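Local structure of Pab-dependent poly(a)-specific ribonuclease subunit PAN2 (Neurospora crassa, 4CZW) at residues Ile568-Ile573 with Gln609-Leu614; Tyr49-Leu54 with Phe364-Val369; Phe28-Phe33 with Gly97-Ala102. The protein shortens poly(A) tails of messenger RNA as the catalytic subunit of the Pan2-Pan3 deadenylation complex, here represented by its ubiquitin-protease-like and exoribonuclease domains. All blocks are in the same frame, centred on the assembly; numbering follows the deposited sequence.

Interaction 1: residues Ile568-Ile573 with Gln609-Leu614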
ATOM      1  N   ILE A 568      -6.490 -23.668   3.165  1.00 43.97           N
ATOM      2  CA  ILE A 568      -6.937 -24.913   3.776  1.00 36.64           C
ATOM      3  C   ILE A 568      -6.479 -24.945   5.228  1.00 43.15           C
ATOM      4  O   ILE A 568      -5.326 -25.261   5.521  1.00 47.68           O
ATOM      5  CB  ILE A 568      -6.398 -26.148   3.030  1.00 36.18           C
ATOM      6  CG1 ILE A 568      -6.838 -26.117   1.565  1.00 38.21           C
ATOM      7  CG2 ILE A 568      -6.879 -27.426   3.698  1.00 34.70           C
ATOM      8  CD1 ILE A 568      -6.380 -27.316   0.764  1.00 37.48           C
ATOM      9  N   ASP A 569      -7.386 -24.602   6.137  1.00 41.52           N
ATOM     10  CA  ASP A 569      -7.043 -24.488   7.550  1.00 37.53           C
ATOM     11  C   ASP A 569      -7.621 -25.650   8.353  1.00 45.32           C
ATOM     12  O   ASP A 569      -8.837 -25.835   8.409  1.00 44.65           O
ATOM     13  CB  ASP A 569      -7.542 -23.152   8.108  1.00 33.87           C
ATOM     14  CG  ASP A 569      -6.828 -22.746   9.384  1.00 47.57           C
ATOM     15  OD1 ASP A 569      -6.590 -23.617  10.248  1.00 49.83           O
ATOM     16  OD2 ASP A 569      -6.499 -21.549   9.522  1.00 46.38           O
ATOM     17  N   THR A 570      -6.739 -26.422   8.980  1.00 42.57           N
ATOM     18  CA  THR A 570      -7.146 -27.593   9.749  1.00 48.01           C
ATOM     19  C   THR A 570      -7.863 -27.214  11.043  1.00 42.75           C
ATOM     20  O   THR A 570      -8.635 -28.005  11.584  1.00 49.35           O
ATOM     21  CB  THR A 570      -5.938 -28.487  10.090  1.00 43.00           C
ATOM     22  OG1 THR A 570      -4.949 -27.717  10.784  1.00 41.56           O
ATOM     23  CG2 THR A 570      -5.326 -29.060   8.822  1.00 32.64           C
ATOM     24  N   SER A 571      -7.605 -26.007  11.538  1.00 37.12           N
ATOM     25  CA  SER A 571      -8.262 -25.533  12.753  1.00 41.85           C
ATOM     26  C   SER A 571      -9.728 -25.230  12.476  1.00 47.47           C
ATOM     27  O   SER A 571     -10.567 -25.301  13.371  1.00 50.24           O
ATOM     28  CB  SER A 571      -7.564 -24.287  13.303  1.00 42.52           C
ATOM     29  OG  SER A 571      -7.803 -23.162  12.475  1.00 42.60           O
ATOM     30  N   ILE A 572     -10.021 -24.892  11.225  1.00 49.89           N
ATOM     31  CA  ILE A 572     -11.383 -24.605  10.792  1.00 50.90           C
ATOM     32  C   ILE A 572     -12.101 -25.893  10.402  1.00 46.81           C
ATOM     33  O   ILE A 572     -13.285 -26.071  10.690  1.00 45.35           O
ATOM     34  CB  ILE A 572     -11.395 -23.627   9.600  1.00 46.44           C
ATOM     35  CG1 ILE A 572     -10.728 -22.304   9.988  1.00 49.15           C
ATOM     36  CG2 ILE A 572     -12.813 -23.388   9.102  1.00 29.92           C
ATOM     37  CD1 ILE A 572     -10.668 -21.298   8.860  1.00 52.99           C
ATOM     38  N   ILE A 573     -11.365 -26.789   9.752  1.00 47.63           N
ATOM     39  CA  ILE A 573     -11.904 -28.065   9.296  1.00 42.85           C
ATOM     40  C   ILE A 573     -12.469 -28.899  10.443  1.00 48.29           C
ATOM     41  O   ILE A 573     -13.602 -29.378  10.373  1.00 53.76           O
ATOM     42  CB  ILE A 573     -10.827 -28.887   8.561  1.00 44.05           C
ATOM     43  CG1 ILE A 573     -10.534 -28.278   7.189  1.00 40.20           C
ATOM     44  CG2 ILE A 573     -11.267 -30.327   8.406  1.00 50.42           C
ATOM     45  CD1 ILE A 573      -9.477 -29.024   6.403  1.00 42.93           C
ATOM     46  N   GLN A 609       4.170 -30.133   8.367  1.00 43.47           N
ATOM     47  CA  GLN A 609       3.976 -31.527   7.990  1.00 45.11           C
ATOM     48  C   GLN A 609       2.840 -32.157   8.787  1.00 42.08           C
ATOM     49  O   GLN A 609       2.093 -32.986   8.269  1.00 39.26           O
ATOM     50  CB  GLN A 609       5.266 -32.322   8.197  1.00 37.96           C
ATOM     51  CG  GLN A 609       6.390 -31.948   7.247  1.00 43.29           C
ATOM     52  CD  GLN A 609       7.722 -32.544   7.660  1.00 44.88           C
ATOM     53  OE1 GLN A 609       7.979 -32.754   8.846  1.00 47.47           O
ATOM     54  NE2 GLN A 609       8.575 -32.822   6.682  1.00 40.32           N
ATOM     55  N   THR A 610       2.721 -31.758  10.050  1.00 35.75           N
ATOM     56  CA  THR A 610       1.666 -32.260  10.926  1.00 41.19           C
ATOM     57  C   THR A 610       0.288 -31.876  10.399  1.00 45.88           C
ATOM     58  O   THR A 610      -0.612 -32.714  10.317  1.00 46.60           O
ATOM     59  CB  THR A 610       1.824 -31.727  12.362  1.00 42.94           C
ATOM     60  OG1 THR A 610       3.080 -32.160  12.901  1.00 44.91           O
ATOM     61  CG2 THR A 610       0.696 -32.231  13.248  1.00 38.43           C
ATOM     62  N   ALA A 611       0.134 -30.604  10.043  1.00 46.74           N
ATOM     63  CA  ALA A 611      -1.125 -30.101   9.504  1.00 44.32           C
ATOM     64  C   ALA A 611      -1.476 -30.797   8.195  1.00 42.48           C
ATOM     65  O   ALA A 611      -2.643 -31.079   7.925  1.00 47.88           O
ATOM     66  CB  ALA A 611      -1.048 -28.595   9.301  1.00 38.89           C
ATOM     67  N   LEU A 612      -0.457 -31.073   7.386  1.00 40.39           N
ATOM     68  CA  LEU A 612      -0.650 -31.770   6.122  1.00 42.92           C
ATOM     69  C   LEU A 612      -1.134 -33.196   6.364  1.00 45.04           C
ATOM     70  O   LEU A 612      -2.018 -33.688   5.664  1.00 46.38           O
ATOM     71  CB  LEU A 612       0.643 -31.778   5.306  1.00 34.64           C
ATOM     72  CG  LEU A 612       0.565 -32.461   3.939  1.00 41.91           C
ATOM     73  CD1 LEU A 612      -0.479 -31.786   3.064  1.00 37.94           C
ATOM     74  CD2 LEU A 612       1.924 -32.464   3.254  1.00 39.64           C
ATOM     75  N   LYS A 613      -0.548 -33.852   7.361  1.00 46.38           N
ATOM     76  CA  LYS A 613      -0.964 -35.196   7.748  1.00 40.85           C
ATOM     77  C   LYS A 613      -2.406 -35.196   8.238  1.00 47.39           C
ATOM     78  O   LYS A 613      -3.180 -36.103   7.927  1.00 46.72           O
ATOM     79  CB  LYS A 613      -0.046 -35.757   8.836  1.00 41.39           C
ATOM     80  CG  LYS A 613       1.351 -36.120   8.363  1.00 43.02           C
ATOM     81  CD  LYS A 613       2.185 -36.663   9.514  1.00 41.72           C
ATOM     82  CE  LYS A 613       3.536 -37.162   9.034  1.00 60.67           C
ATOM     83  NZ  LYS A 613       4.351 -37.706  10.156  1.00 66.98           N
ATOM     84  N   LEU A 614      -2.760 -34.171   9.008  1.00 42.29           N
ATOM     85  CA  LEU A 614      -4.109 -34.037   9.544  1.00 38.74           C
ATOM     86  C   LEU A 614      -5.136 -33.853   8.433  1.00 45.83           C
ATOM     87  O   LEU A 614      -6.250 -34.370   8.516  1.00 51.75           O
ATOM     88  CB  LEU A 614      -4.179 -32.865  10.524  1.00 40.60           C
ATOM     89  CG  LEU A 614      -3.504 -33.077  11.880  1.00 41.74           C
ATOM     90  CD1 LEU A 614      -3.512 -31.789  12.685  1.00 47.36           C
ATOM     91  CD2 LEU A 614      -4.190 -34.194  12.650  1.00 43.39           C
TER
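Thr570 packs its methyl group against one side of helix 604-623 at Ala611 and Leu614, a small, buried van der Waals contact in the exonuclease domain. No hydrogen bond links the segments, and the 110 Å² buried between them comes from these three residues. Thr570 CG2 lies 3.5 Å from Ala611 O and 4.3 Å from Leu614 CB, so the methyl rests alongside the helix, on both the backbone and the base of a side chain one turn apart. Rotation about CA-CB (chi1 56°) sorts the two branches: CG2 stands opposite the carbonyl carbon and faces the helix, while OG1 is hydrogen-bonded to His549 ND1, with a weaker bond to Gly548 O. Thr570 OG1 comes no nearer to Ala611 CB than 4.3 Å.

The setting is the RNase H-like fold of DEDD exonucleases. Strand 567-569 runs parallel to strand 545-548, and helix 604-623 packs beside them, with Ala611 and Leu612 touching Leu547. The same helix carries Asp607, which, like Asp445, probably binds a catalytic metal; the Ala611 side chain is about 7 Å from that of Asp607 and equally far from that of Asp445.

Asp569 shapes the turn that presents Thr570. As N-cap of helix 570-573 it takes Ser571 N (2.9 Å) and Ser571 OG (2.6 Å) on OD1, both from the same face of the carboxylate, the hydroxyl well above its plane. Gly550 N also bonds OD1 and Leu551 N bonds OD2, tying this helix start to the chain just beyond strand 545-548.

Interaction 2: residues Tyr49-Leu54 with Phe364-Val369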
ATOM      1  N   TYR A  49      -0.254   7.319   9.961  1.00 42.87           N
ATOM      2  CA  TYR A  49      -0.838   8.492   9.322  1.00 43.13           C
ATOM      3  C   TYR A  49      -0.902   8.284   7.813  1.00 40.76           C
ATOM      4  O   TYR A  49      -1.670   8.940   7.112  1.00 41.96           O
ATOM      5  CB  TYR A  49      -0.028   9.751   9.649  1.00 38.10           C
ATOM      6  CG  TYR A  49       1.334   9.802   8.980  1.00 42.38           C
ATOM      7  CD1 TYR A  49       2.455   9.267   9.599  1.00 39.39           C
ATOM      8  CD2 TYR A  49       1.495  10.392   7.731  1.00 43.20           C
ATOM      9  CE1 TYR A  49       3.699   9.312   8.992  1.00 40.11           C
ATOM     10  CE2 TYR A  49       2.731  10.438   7.115  1.00 41.52           C
ATOM     11  CZ  TYR A  49       3.829   9.900   7.750  1.00 42.41           C
ATOM     12  OH  TYR A  49       5.059   9.950   7.137  1.00 47.14           O
ATOM     13  N   ALA A  50      -0.077   7.360   7.330  1.00 42.85           N
ATOM     14  CA  ALA A  50       0.049   7.075   5.906  1.00 38.36           C
ATOM     15  C   ALA A  50      -1.195   6.417   5.319  1.00 37.56           C
ATOM     16  O   ALA A  50      -1.365   6.391   4.100  1.00 39.42           O
ATOM     17  CB  ALA A  50       1.261   6.191   5.666  1.00 34.49           C
ATOM     18  N   ASN A  51      -2.053   5.888   6.188  1.00 39.36           N
ATOM     19  CA  ASN A  51      -3.232   5.136   5.767  1.00 42.04           C
ATOM     20  C   ASN A  51      -4.103   5.872   4.754  1.00 41.33           C
ATOM     21  O   ASN A  51      -4.474   5.308   3.725  1.00 39.92           O
ATOM     22  CB  ASN A  51      -4.082   4.760   6.983  1.00 43.46           C
ATOM     23  CG  ASN A  51      -3.440   3.680   7.832  1.00 44.35           C
ATOM     24  OD1 ASN A  51      -2.581   2.934   7.362  1.00 37.76           O
ATOM     25  ND2 ASN A  51      -3.864   3.585   9.086  1.00 39.67           N
ATOM     26  N   SER A  52      -4.420   7.129   5.047  1.00 39.76           N
ATOM     27  CA  SER A  52      -5.260   7.933   4.167  1.00 38.75           C
ATOM     28  C   SER A  52      -4.618   8.111   2.797  1.00 43.61           C
ATOM     29  O   SER A  52      -5.295   8.050   1.771  1.00 38.15           O
ATOM     30  CB  SER A  52      -5.539   9.299   4.792  1.00 34.39           C
ATOM     31  OG  SER A  52      -6.106   9.161   6.081  1.00 43.32           O
ATOM     32  N   LEU A  53      -3.306   8.328   2.789  1.00 32.94           N
ATOM     33  CA  LEU A  53      -2.566   8.507   1.547  1.00 32.12           C
ATOM     34  C   LEU A  53      -2.518   7.212   0.745  1.00 42.43           C
ATOM     35  O   LEU A  53      -2.675   7.222  -0.475  1.00 47.19           O
ATOM     36  CB  LEU A  53      -1.147   9.000   1.834  1.00 40.96           C
ATOM     37  CG  LEU A  53      -0.232   9.137   0.616  1.00 38.87           C
ATOM     38  CD1 LEU A  53      -0.816  10.113  -0.392  1.00 34.96           C
ATOM     39  CD2 LEU A  53       1.162   9.569   1.033  1.00 45.23           C
ATOM     40  N   LEU A  54      -2.303   6.100   1.440  1.00 42.00           N
ATOM     41  CA  LEU A  54      -2.242   4.791   0.800  1.00 40.74           C
ATOM     42  C   LEU A  54      -3.566   4.439   0.129  1.00 36.74           C
ATOM     43  O   LEU A  54      -3.586   3.847  -0.949  1.00 34.92           O
ATOM     44  CB  LEU A  54      -1.865   3.713   1.821  1.00 35.93           C
ATOM     45  CG  LEU A  54      -0.454   3.794   2.410  1.00 36.61           C
ATOM     46  CD1 LEU A  54      -0.254   2.731   3.478  1.00 35.82           C
ATOM     47  CD2 LEU A  54       0.593   3.660   1.315  1.00 34.31           C
ATOM     48  N   PHE A 364     -12.797   6.706   4.295  1.00 44.14           N
ATOM     49  CA  PHE A 364     -11.845   5.757   4.856  1.00 39.74           C
ATOM     50  C   PHE A 364     -11.204   6.301   6.128  1.00 37.49           C
ATOM     51  O   PHE A 364     -10.076   6.793   6.105  1.00 41.34           O
ATOM     52  CB  PHE A 364     -10.764   5.406   3.830  1.00 34.19           C
ATOM     53  CG  PHE A 364     -11.264   4.578   2.680  1.00 35.44           C
ATOM     54  CD1 PHE A 364     -11.284   3.195   2.765  1.00 41.77           C
ATOM     55  CD2 PHE A 364     -11.711   5.181   1.517  1.00 36.59           C
ATOM     56  CE1 PHE A 364     -11.743   2.429   1.709  1.00 45.15           C
ATOM     57  CE2 PHE A 364     -12.171   4.419   0.458  1.00 39.51           C
ATOM     58  CZ  PHE A 364     -12.186   3.042   0.554  1.00 42.14           C
ATOM     59  N   ASN A 365     -11.937   6.218   7.233  1.00 42.14           N
ATOM     60  CA  ASN A 365     -11.406   6.594   8.536  1.00 39.08           C
ATOM     61  C   ASN A 365     -10.715   5.400   9.177  1.00 47.41           C
ATOM     62  O   ASN A 365     -11.297   4.712  10.017  1.00 58.64           O
ATOM     63  CB  ASN A 365     -12.520   7.124   9.441  1.00 36.52           C
ATOM     64  CG  ASN A 365     -12.001   7.630  10.775  1.00 46.25           C
ATOM     65  OD1 ASN A 365     -10.793   7.761  10.979  1.00 42.81           O
ATOM     66  ND2 ASN A 365     -12.917   7.928  11.690  1.00 43.04           N
ATOM     67  N   ASP A 366      -9.471   5.164   8.765  1.00 44.94           N
ATOM     68  CA  ASP A 366      -8.712   3.983   9.169  1.00 43.56           C
ATOM     69  C   ASP A 366      -9.481   2.707   8.828  1.00 47.55           C
ATOM     70  O   ASP A 366      -9.807   2.472   7.665  1.00 44.90           O
ATOM     71  CB  ASP A 366      -8.373   4.037  10.661  1.00 40.76           C
ATOM     72  CG  ASP A 366      -7.309   5.070  10.978  1.00 44.17           C
ATOM     73  OD1 ASP A 366      -6.308   5.141  10.234  1.00 38.42           O
ATOM     74  OD2 ASP A 366      -7.471   5.815  11.967  1.00 47.85           O
ATOM     75  N   PHE A 367      -9.774   1.889   9.833  1.00 46.61           N
ATOM     76  CA  PHE A 367     -10.486   0.637   9.588  1.00 44.93           C
ATOM     77  C   PHE A 367     -11.999   0.837   9.622  1.00 43.13           C
ATOM     78  O   PHE A 367     -12.764  -0.121   9.505  1.00 51.00           O
ATOM     79  CB  PHE A 367     -10.063  -0.439  10.595  1.00 36.00           C
ATOM     80  CG  PHE A 367     -10.207  -0.028  12.033  1.00 39.10           C
ATOM     81  CD1 PHE A 367     -11.392  -0.250  12.718  1.00 47.21           C
ATOM     82  CD2 PHE A 367      -9.150   0.559  12.709  1.00 42.21           C
ATOM     83  CE1 PHE A 367     -11.524   0.120  14.043  1.00 50.41           C
ATOM     84  CE2 PHE A 367      -9.276   0.931  14.034  1.00 48.36           C
ATOM     85  CZ  PHE A 367     -10.462   0.709  14.702  1.00 54.96           C
ATOM     86  N   SER A 368     -12.427   2.085   9.778  1.00 48.71           N
ATOM     87  CA  SER A 368     -13.845   2.419   9.704  1.00 40.04           C
ATOM     88  C   SER A 368     -14.187   2.953   8.317  1.00 47.74           C
ATOM     89  O   SER A 368     -13.830   4.080   7.970  1.00 48.84           O
ATOM     90  CB  SER A 368     -14.219   3.442  10.777  1.00 40.67           C
ATOM     91  OG  SER A 368     -15.595   3.774  10.709  1.00 50.85           O
ATOM     92  N   VAL A 369     -14.877   2.137   7.527  1.00 44.17           N
ATOM     93  CA  VAL A 369     -15.208   2.494   6.152  1.00 39.32           C
ATOM     94  C   VAL A 369     -16.710   2.691   5.974  1.00 49.27           C
ATOM     95  O   VAL A 369     -17.509   1.876   6.436  1.00 53.44           O
ATOM     96  CB  VAL A 369     -14.715   1.419   5.167  1.00 37.29           C
ATOM     97  CG1 VAL A 369     -15.021   1.823   3.733  1.00 35.84           C
ATOM     98  CG2 VAL A 369     -13.226   1.178   5.356  1.00 37.34           C
TER
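Asn51, on helix 51-58, meets Asp366 at the tip of a beta hairpin through one buried side-chain hydrogen bond. The second segment enters with Phe364, whose CB is directed at the helix although the ring leads off to meet Tyr59; its backbone bonds Ala344 of the neighbouring strand 339-347. Asn365 CB is directed away from the helix, and its amide is bonded through OD1 to His341 NE2 and through ND2 to the carbonyls of Glu12 and Arg14. Asn365 also opens a type II' turn closed by two bonds, Asn365 N to Ser368 O and Ser368 N to Asn365 O, each 2.9 Å.

Asp366 takes the first corner of that turn, with phi/psi of 56°/-121°, and its carboxylate reaches back toward the helix. There Asn51 ND2 donates to Asp366 OD1 over 3.1 Å, nearly straight at 167°. The acceptor lies close to the amide plane of Asn51, whereas the donor meets OD1 on its anti side and tilted from the carboxylate plane; the two flat groups stand almost perpendicular. Phe367 CB, at the second corner, points away from the helix, after which Ser368 and Val369 start the return strand 368-371.

This joins two parts of the pseudo-UCH domain: in active ubiquitin-specific proteases the corresponding helix follows the nucleophilic cysteine, but here the domain is predicted to be inactive and to act as a scaffold. Asn51 ND2 gives a further bond to Glu42 O, and Asp366 OD2 is hydrogen-bonded to Asn43 ND2. A buried carboxylate held by two neutral amides suggests that the join depends on hydrogen-bond direction, with the amide N-H groups probably offsetting the carboxylate's charge.

Interaction 3: residues Phe28-Phe33 with Gly97-Ala102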
ATOM      1  N   PHE A  28     -10.879  -8.678  18.185  1.00 90.19           N
ATOM      2  CA  PHE A  28     -11.498  -7.363  18.012  1.00 67.94           C
ATOM      3  C   PHE A  28     -12.418  -7.354  16.794  1.00 62.58           C
ATOM      4  O   PHE A  28     -12.039  -7.821  15.717  1.00 65.65           O
ATOM      5  CB  PHE A  28     -10.426  -6.276  17.875  1.00 68.86           C
ATOM      6  CG  PHE A  28     -10.977  -4.879  17.771  1.00 63.61           C
ATOM      7  CD1 PHE A  28     -11.294  -4.158  18.913  1.00 62.78           C
ATOM      8  CD2 PHE A  28     -11.159  -4.280  16.535  1.00 62.25           C
ATOM      9  CE1 PHE A  28     -11.792  -2.873  18.820  1.00 68.79           C
ATOM     10  CE2 PHE A  28     -11.657  -2.993  16.439  1.00 56.75           C
ATOM     11  CZ  PHE A  28     -11.973  -2.291  17.583  1.00 60.40           C
ATOM     12  N   ASP A  29     -13.622  -6.818  16.973  1.00 59.49           N
ATOM     13  CA  ASP A  29     -14.637  -6.860  15.929  1.00 59.74           C
ATOM     14  C   ASP A  29     -14.462  -5.741  14.905  1.00 59.56           C
ATOM     15  O   ASP A  29     -15.112  -4.699  14.995  1.00 57.94           O
ATOM     16  CB  ASP A  29     -16.027  -6.787  16.556  1.00 46.78           C
ATOM     17  CG  ASP A  29     -17.129  -7.100  15.567  1.00 56.76           C
ATOM     18  OD1 ASP A  29     -16.835  -7.714  14.518  1.00 56.66           O
ATOM     19  OD2 ASP A  29     -18.292  -6.738  15.845  1.00 59.12           O
ATOM     20  N   PHE A  30     -13.581  -5.967  13.934  1.00 56.38           N
ATOM     21  CA  PHE A  30     -13.355  -5.004  12.862  1.00 48.87           C
ATOM     22  C   PHE A  30     -14.567  -4.903  11.938  1.00 52.53           C
ATOM     23  O   PHE A  30     -14.799  -3.863  11.319  1.00 53.60           O
ATOM     24  CB  PHE A  30     -12.115  -5.383  12.047  1.00 47.85           C
ATOM     25  CG  PHE A  30     -10.813  -5.118  12.752  1.00 53.43           C
ATOM     26  CD1 PHE A  30     -10.339  -3.823  12.892  1.00 49.52           C
ATOM     27  CD2 PHE A  30     -10.050  -6.163  13.250  1.00 52.78           C
ATOM     28  CE1 PHE A  30      -9.138  -3.574  13.530  1.00 48.35           C
ATOM     29  CE2 PHE A  30      -8.848  -5.919  13.889  1.00 50.99           C
ATOM     30  CZ  PHE A  30      -8.392  -4.625  14.029  1.00 52.39           C
ATOM     31  N   GLY A  31     -15.333  -5.989  11.846  1.00 52.52           N
ATOM     32  CA  GLY A  31     -16.496  -6.038  10.978  1.00 49.18           C
ATOM     33  C   GLY A  31     -17.595  -5.077  11.391  1.00 51.19           C
ATOM     34  O   GLY A  31     -18.499  -4.781  10.610  1.00 50.52           O
ATOM     35  N   PHE A  32     -17.515  -4.588  12.623  1.00 46.41           N
ATOM     36  CA  PHE A  32     -18.479  -3.624  13.136  1.00 51.05           C
ATOM     37  C   PHE A  32     -18.293  -2.252  12.495  1.00 54.93           C
ATOM     38  O   PHE A  32     -19.244  -1.483  12.361  1.00 51.86           O
ATOM     39  CB  PHE A  32     -18.358  -3.517  14.659  1.00 49.52           C
ATOM     40  CG  PHE A  32     -19.209  -2.435  15.265  1.00 54.53           C
ATOM     41  CD1 PHE A  32     -20.563  -2.634  15.471  1.00 61.87           C
ATOM     42  CD2 PHE A  32     -18.649  -1.225  15.638  1.00 53.97           C
ATOM     43  CE1 PHE A  32     -21.345  -1.642  16.029  1.00 60.25           C
ATOM     44  CE2 PHE A  32     -19.426  -0.228  16.198  1.00 59.75           C
ATOM     45  CZ  PHE A  32     -20.776  -0.438  16.393  1.00 60.90           C
ATOM     46  N   PHE A  33     -17.063  -1.954  12.089  1.00 54.69           N
ATOM     47  CA  PHE A  33     -16.728  -0.630  11.577  1.00 49.43           C
ATOM     48  C   PHE A  33     -16.743  -0.565  10.051  1.00 49.49           C
ATOM     49  O   PHE A  33     -16.616   0.513   9.469  1.00 49.51           O
ATOM     50  CB  PHE A  33     -15.357  -0.195  12.100  1.00 46.30           C
ATOM     51  CG  PHE A  33     -15.276  -0.105  13.600  1.00 51.46           C
ATOM     52  CD1 PHE A  33     -14.915  -1.209  14.355  1.00 50.02           C
ATOM     53  CD2 PHE A  33     -15.560   1.084  14.253  1.00 53.94           C
ATOM     54  CE1 PHE A  33     -14.839  -1.130  15.731  1.00 49.42           C
ATOM     55  CE2 PHE A  33     -15.484   1.169  15.632  1.00 55.62           C
ATOM     56  CZ  PHE A  33     -15.124   0.059  16.370  1.00 52.42           C
ATOM     57  N   GLY A  97     -11.769  -9.410   4.010  1.00 49.38           N
ATOM     58  CA  GLY A  97     -12.144  -8.978   5.344  1.00 39.35           C
ATOM     59  C   GLY A  97     -12.406  -7.487   5.420  1.00 40.53           C
ATOM     60  O   GLY A  97     -12.283  -6.779   4.422  1.00 42.26           O
ATOM     61  N   PRO A  98     -12.773  -6.999   6.615  1.00 46.75           N
ATOM     62  CA  PRO A  98     -13.109  -5.588   6.826  1.00 39.15           C
ATOM     63  C   PRO A  98     -11.893  -4.670   6.955  1.00 40.60           C
ATOM     64  O   PRO A  98     -12.037  -3.458   6.787  1.00 40.72           O
ATOM     65  CB  PRO A  98     -13.898  -5.617   8.137  1.00 44.23           C
ATOM     66  CG  PRO A  98     -13.332  -6.778   8.874  1.00 40.01           C
ATOM     67  CD  PRO A  98     -12.994  -7.807   7.828  1.00 38.44           C
ATOM     68  N   SER A  99     -10.721  -5.225   7.246  1.00 38.58           N
ATOM     69  CA  SER A  99      -9.545  -4.390   7.473  1.00 39.97           C
ATOM     70  C   SER A  99      -8.236  -5.023   7.013  1.00 45.81           C
ATOM     71  O   SER A  99      -8.083  -6.245   7.008  1.00 48.79           O
ATOM     72  CB  SER A  99      -9.434  -4.032   8.958  1.00 41.08           C
ATOM     73  OG  SER A  99      -9.122  -5.174   9.738  1.00 45.40           O
ATOM     74  N   CYS A 100      -7.297  -4.167   6.626  1.00 44.25           N
ATOM     75  CA  CYS A 100      -5.932  -4.578   6.327  1.00 28.99           C
ATOM     76  C   CYS A 100      -4.978  -3.760   7.189  1.00 43.81           C
ATOM     77  O   CYS A 100      -5.414  -2.940   7.996  1.00 39.71           O
ATOM     78  CB  CYS A 100      -5.611  -4.388   4.842  1.00 33.77           C
ATOM     79  SG  CYS A 100      -6.586  -5.408   3.710  1.00 46.61           S
ATOM     80  N   HIS A 101      -3.679  -3.985   7.023  1.00 42.87           N
ATOM     81  CA  HIS A 101      -2.681  -3.167   7.702  1.00 34.45           C
ATOM     82  C   HIS A 101      -1.378  -3.148   6.910  1.00 45.29           C
ATOM     83  O   HIS A 101      -1.028  -4.124   6.247  1.00 43.18           O
ATOM     84  CB  HIS A 101      -2.440  -3.668   9.131  1.00 31.88           C
ATOM     85  CG  HIS A 101      -1.766  -5.003   9.207  1.00 42.54           C
ATOM     86  ND1 HIS A 101      -0.414  -5.141   9.434  1.00 43.40           N
ATOM     87  CD2 HIS A 101      -2.261  -6.258   9.096  1.00 42.46           C
ATOM     88  CE1 HIS A 101      -0.103  -6.425   9.457  1.00 42.70           C
ATOM     89  NE2 HIS A 101      -1.204  -7.124   9.255  1.00 44.21           N
ATOM     90  N   ALA A 102      -0.669  -2.026   6.977  1.00 44.70           N
ATOM     91  CA  ALA A 102       0.549  -1.840   6.197  1.00 46.52           C
ATOM     92  C   ALA A 102       1.788  -1.818   7.086  1.00 48.68           C
ATOM     93  O   ALA A 102       2.615  -0.913   6.983  1.00 56.90           O
ATOM     94  CB  ALA A 102       0.460  -0.559   5.382  1.00 43.17           C
TER
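Phe30 and Ser99 meet because both first torsions aim their groups at each other across the two segments: Phe30 CG lies beside the backbone N, trans to the carbonyl carbon (chi1 -74°), and Ser99 OG sits between its backbone N and carbonyl carbon (chi1 68°). The hydroxyl oxygen thereby comes over one face of the phenyl ring, 3.4 Å above the plane and displaced toward the rim; its nearest ring atom is Phe30 CG, at 3.5 Å. On the opposite face the edge of the Phe28 ring points in, with Phe28 CD2 3.5 Å above the plane and over the ring centre. The Phe30 ring is thus held between an aromatic edge and a serine hydroxyl. Ser99 OG has a proper polar partner elsewhere, Glu42 OE2, to which it is hydrogen-bonded.

Within the USP-like domain the contact joins the loop that precedes strand 40-41 to the very short strand 99-100. The two strands pair in parallel, and backbone bonds join Pro98 and Cys100 to Gly40, and Cys100 to Glu42. Residues 30-33 form a single helix-like turn, with Phe33 N bonded to Phe30 O.

Pro98 supplies the apolar part. Its ring lies against the backbone side of this turn: Pro98 CG is 3.7 Å from Phe30 CB and the same 3.7 Å from Gly31 N, while Pro98 CB approaches Phe30 O. Gly31 CA and Pro98 CA are the nearest pair of CA atoms, 5.4 Å apart. Of the 152 Å² buried, Phe30 and Pro98 contribute the largest shares, with Ser99 next. Pro98 O is hydrogen-bonded to Asn34 ND2, just past the turn, giving the proline a polar tie to the same loop.

Interactions 2 and 3 belong to the pseudo-UCH domain and touch, their centres about 12 Å apart. The joint is made by Phe28-Phe33 and Phe364-Val369: Val369 N lies 3.1 Å from Phe33 O, a probable hydrogen bond, and Phe367 meets the rings of Phe30 and Phe33 edge-to-face. Their segments alternate along the chain. Interaction 1 stands apart in the exonuclease domain, with nearest atoms about 13 Å from interaction 3 and about 21 Å from interaction 2; it alone lies near the presumed catalytic metal site. Segment 97-102 nevertheless reaches toward that domain, since His101 O is hydrogen-bonded to Asn559 ND2.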